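Ribosomal RNA small subunit methyltransferase E (PDB 1Z85) probably methylates N3 of a single uridine in 16S rRNA of the assembled small ribosomal subunit, using S-adenosyl-L-methionine as methyl donor. Local coordinates at residues 94-99 / 128-133. Sequence-based numbering, arbitrary orientation.
Sequences GRWERT and LDKAKI
Trp96 and Lys130 make the whole of the close contact between these two helix starts, and it is chiefly aliphatic chain against indole. Lys130 CD stands over one face of the Trp96 six-membered ring, 4.0 Å from its centroid and 20° off the normal, which meets the geometry of a CH-pi interaction. Toward the rim, Lys130 CG comes to 3.8 Å from Trp96 CH2. Both side chains leave with CG anti to the backbone N (chi1 177° in Trp96, -166° in Lys130), which carries indole and methylene chain into the gap between the helices. Beyond CD the lysine bends back above the ring, leaving Lys130 NZ 6.0 Å from the Trp96 six-ring centroid, at most a weak cation-pi attraction. Only 109 Å² is buried, as befits a surface contact. The two helices, 96-108 and 128-142, follow neighbouring parallel strands, 87-92 and 113-117, of the alpha/beta knot (SPOUT) methyltransferase domain; beneath the tryptophan-lysine pair, Thr99 and Ala131 both touch Ile126. An alanine in place of Trp96 would probably leave the Lys130 methylenes without their aromatic platform and the chain freer to turn. No hydrogen bond crosses between the two segments; Arg95, the N-cap residue, forms a salt bridge from NH1 to Glu97 OE1 at 3.1 Å, and its NE makes another with Glu189.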
ATOM      1  N   GLY B  94       3.832   8.602  16.583  1.00 37.66           N
ATOM      2  CA  GLY B  94       5.190   8.703  16.033  1.00 38.25           C
ATOM      3  C   GLY B  94       5.269   9.816  14.998  1.00 38.86           C
ATOM      4  O   GLY B  94       4.487  10.760  15.048  1.00 39.66           O
ATOM      5  N   ARG B  95       6.247   9.751  14.114  1.00 37.98           N
ATOM      6  CA  ARG B  95       6.431  10.778  13.119  1.00 37.50           C
ATOM      7  C   ARG B  95       5.164  10.968  12.351  1.00 39.20           C
ATOM      8  O   ARG B  95       4.489   9.969  11.960  1.00 36.46           O
ATOM      9  CB  ARG B  95       7.584  10.414  12.176  1.00 38.78           C
ATOM     10  CG  ARG B  95       8.914  10.578  12.868  1.00 43.81           C
ATOM     11  CD  ARG B  95      10.081  10.453  11.921  1.00 47.55           C
ATOM     12  NE  ARG B  95      10.117   9.142  11.270  1.00 39.21           N
ATOM     13  CZ  ARG B  95       9.916   8.962   9.962  1.00 52.46           C
ATOM     14  NH1 ARG B  95       9.683   9.993   9.176  1.00 55.25           N
ATOM     15  NH2 ARG B  95       9.972   7.750   9.429  1.00 48.85           N
ATOM     16  N   TRP B  96       4.825  12.224  12.101  1.00 38.59           N
ATOM     17  CA  TRP B  96       3.501  12.530  11.560  1.00 38.64           C
ATOM     18  C   TRP B  96       3.177  11.842  10.231  1.00 40.00           C
ATOM     19  O   TRP B  96       2.063  11.417   9.975  1.00 41.22           O
ATOM     20  CB  TRP B  96       3.299  14.043  11.472  1.00 38.34           C
ATOM     21  CG  TRP B  96       1.994  14.371  10.860  1.00 40.42           C
ATOM     22  CD1 TRP B  96       1.787  14.961   9.643  1.00 44.07           C
ATOM     23  CD2 TRP B  96       0.699  14.069  11.404  1.00 39.11           C
ATOM     24  NE1 TRP B  96       0.424  15.075   9.409  1.00 46.96           N
ATOM     25  CE2 TRP B  96      -0.263  14.516  10.463  1.00 40.90           C
ATOM     26  CE3 TRP B  96       0.259  13.487  12.610  1.00 39.25           C
ATOM     27  CZ2 TRP B  96      -1.650  14.388  10.682  1.00 45.18           C
ATOM     28  CZ3 TRP B  96      -1.118  13.334  12.824  1.00 39.77           C
ATOM     29  CH2 TRP B  96      -2.057  13.802  11.870  1.00 46.46           C
ATOM     30  N   GLU B  97       4.152  11.725   9.364  1.00 41.27           N
ATOM     31  CA  GLU B  97       3.921  11.132   8.044  1.00 43.94           C
ATOM     32  C   GLU B  97       3.505   9.636   8.169  1.00 44.22           C
ATOM     33  O   GLU B  97       2.669   9.121   7.380  1.00 41.72           O
ATOM     34  CB  GLU B  97       5.199  11.298   7.229  1.00 46.06           C
ATOM     35  CG  GLU B  97       5.875  12.765   7.501  1.00 63.66           C
ATOM     36  CD  GLU B  97       6.980  12.860   8.668  1.00 66.50           C
ATOM     37  OE1 GLU B  97       8.185  12.579   8.414  1.00 69.77           O
ATOM     38  OE2 GLU B  97       6.666  13.290   9.821  1.00 51.52           O
ATOM     39  N   ARG B  98       4.065   8.934   9.170  1.00 37.09           N
ATOM     40  CA  ARG B  98       3.676   7.541   9.426  1.00 36.73           C
ATOM     41  C   ARG B  98       2.291   7.515  10.042  1.00 39.65           C
ATOM     42  O   ARG B  98       1.478   6.707   9.639  1.00 41.01           O
ATOM     43  CB  ARG B  98       4.651   6.865  10.374  1.00 38.59           C
ATOM     44  CG  ARG B  98       5.937   6.494   9.699  1.00 45.30           C
ATOM     45  CD  ARG B  98       7.042   6.156  10.693  1.00 48.79           C
ATOM     46  NE  ARG B  98       6.926   4.805  11.223  1.00 43.00           N
ATOM     47  CZ  ARG B  98       7.554   3.737  10.735  1.00 42.02           C
ATOM     48  NH1 ARG B  98       8.310   3.796   9.634  1.00 41.11           N
ATOM     49  NH2 ARG B  98       7.382   2.590  11.344  1.00 46.14           N
ATOM     50  N   THR B  99       2.060   8.371  11.055  1.00 41.63           N
ATOM     51  CA  THR B  99       0.779   8.433  11.786  1.00 40.81           C
ATOM     52  C   THR B  99      -0.362   8.808  10.871  1.00 38.20           C
ATOM     53  O   THR B  99      -1.377   8.211  10.926  1.00 40.89           O
ATOM     54  CB  THR B  99       0.873   9.394  12.978  1.00 42.92           C
ATOM     55  OG1 THR B  99       1.994   9.031  13.790  1.00 44.28           O
ATOM     56  CG2 THR B  99      -0.324   9.291  13.878  1.00 46.55           C
ATOM     57  N   LEU B 128      -5.313  15.196  18.946  1.00 36.53           N
ATOM     58  CA  LEU B 128      -6.495  14.439  18.635  1.00 38.29           C
ATOM     59  C   LEU B 128      -7.412  15.173  17.681  1.00 38.28           C
ATOM     60  O   LEU B 128      -8.043  14.560  16.844  1.00 39.93           O
ATOM     61  CB  LEU B 128      -7.231  14.060  19.918  1.00 40.11           C
ATOM     62  CG  LEU B 128      -7.964  12.738  19.889  1.00 50.06           C
ATOM     63  CD1 LEU B 128      -6.978  11.569  19.889  1.00 50.28           C
ATOM     64  CD2 LEU B 128      -8.936  12.663  21.064  1.00 50.44           C
ATOM     65  N   ASP B 129      -7.438  16.497  17.729  1.00 39.05           N
ATOM     66  CA  ASP B 129      -8.195  17.253  16.731  1.00 38.65           C
ATOM     67  C   ASP B 129      -7.624  17.137  15.326  1.00 39.74           C
ATOM     68  O   ASP B 129      -8.381  17.117  14.344  1.00 41.54           O
ATOM     69  CB  ASP B 129      -8.277  18.724  17.155  1.00 39.18           C
ATOM     70  CG  ASP B 129      -9.254  18.952  18.326  1.00 42.29           C
ATOM     71  OD1 ASP B 129      -9.927  17.998  18.807  1.00 53.28           O
ATOM     72  OD2 ASP B 129      -9.341  20.108  18.775  1.00 43.00           O
ATOM     73  N   LYS B 130      -6.300  17.028  15.217  1.00 41.73           N
ATOM     74  CA  LYS B 130      -5.666  16.847  13.919  1.00 42.88           C
ATOM     75  C   LYS B 130      -5.998  15.486  13.385  1.00 40.85           C
ATOM     76  O   LYS B 130      -6.289  15.352  12.208  1.00 37.40           O
ATOM     77  CB  LYS B 130      -4.145  17.069  13.977  1.00 47.66           C
ATOM     78  CG  LYS B 130      -3.427  17.229  12.571  1.00 46.85           C
ATOM     79  CD  LYS B 130      -1.920  17.635  12.687  1.00 52.24           C
ATOM     80  CE  LYS B 130      -1.690  19.000  13.406  1.00 67.14           C
ATOM     81  NZ  LYS B 130      -1.136  18.973  14.844  1.00 62.66           N
ATOM     82  N   ALA B 131      -5.970  14.469  14.240  1.00 37.91           N
ATOM     83  CA  ALA B 131      -6.272  13.110  13.820  1.00 38.36           C
ATOM     84  C   ALA B 131      -7.724  13.008  13.293  1.00 40.51           C
ATOM     85  O   ALA B 131      -7.983  12.421  12.237  1.00 43.26           O
ATOM     86  CB  ALA B 131      -6.033  12.174  14.956  1.00 39.87           C
ATOM     87  N   LYS B 132      -8.646  13.660  13.973  1.00 39.67           N
ATOM     88  CA  LYS B 132     -10.021  13.752  13.478  1.00 40.37           C
ATOM     89  C   LYS B 132     -10.162  14.423  12.121  1.00 37.54           C
ATOM     90  O   LYS B 132     -11.004  14.040  11.313  1.00 38.68           O
ATOM     91  CB  LYS B 132     -10.872  14.521  14.479  1.00 38.68           C
ATOM     92  CG  LYS B 132     -11.068  13.833  15.846  1.00 45.14           C
ATOM     93  CD  LYS B 132     -11.975  14.674  16.754  1.00 44.56           C
ATOM     94  CE  LYS B 132     -11.957  14.174  18.225  1.00 57.50           C
ATOM     95  NZ  LYS B 132     -12.825  12.972  18.405  1.00 62.53           N
ATOM     96  N   ILE B 133      -9.391  15.460  11.861  1.00 36.47           N
ATOM     97  CA  ILE B 133      -9.397  16.012  10.501  1.00 35.77           C
ATOM     98  C   ILE B 133      -8.902  15.002   9.448  1.00 38.49           C
ATOM     99  O   ILE B 133      -9.392  14.975   8.313  1.00 37.09           O
ATOM    100  CB  ILE B 133      -8.581  17.324  10.441  1.00 35.51           C
ATOM    101  CG1 ILE B 133      -9.325  18.407  11.237  1.00 43.05           C
ATOM    102  CG2 ILE B 133      -8.362  17.814   8.985  1.00 38.97           C
ATOM    103  CD1 ILE B 133      -8.480  19.599  11.514  1.00 54.92           C
TER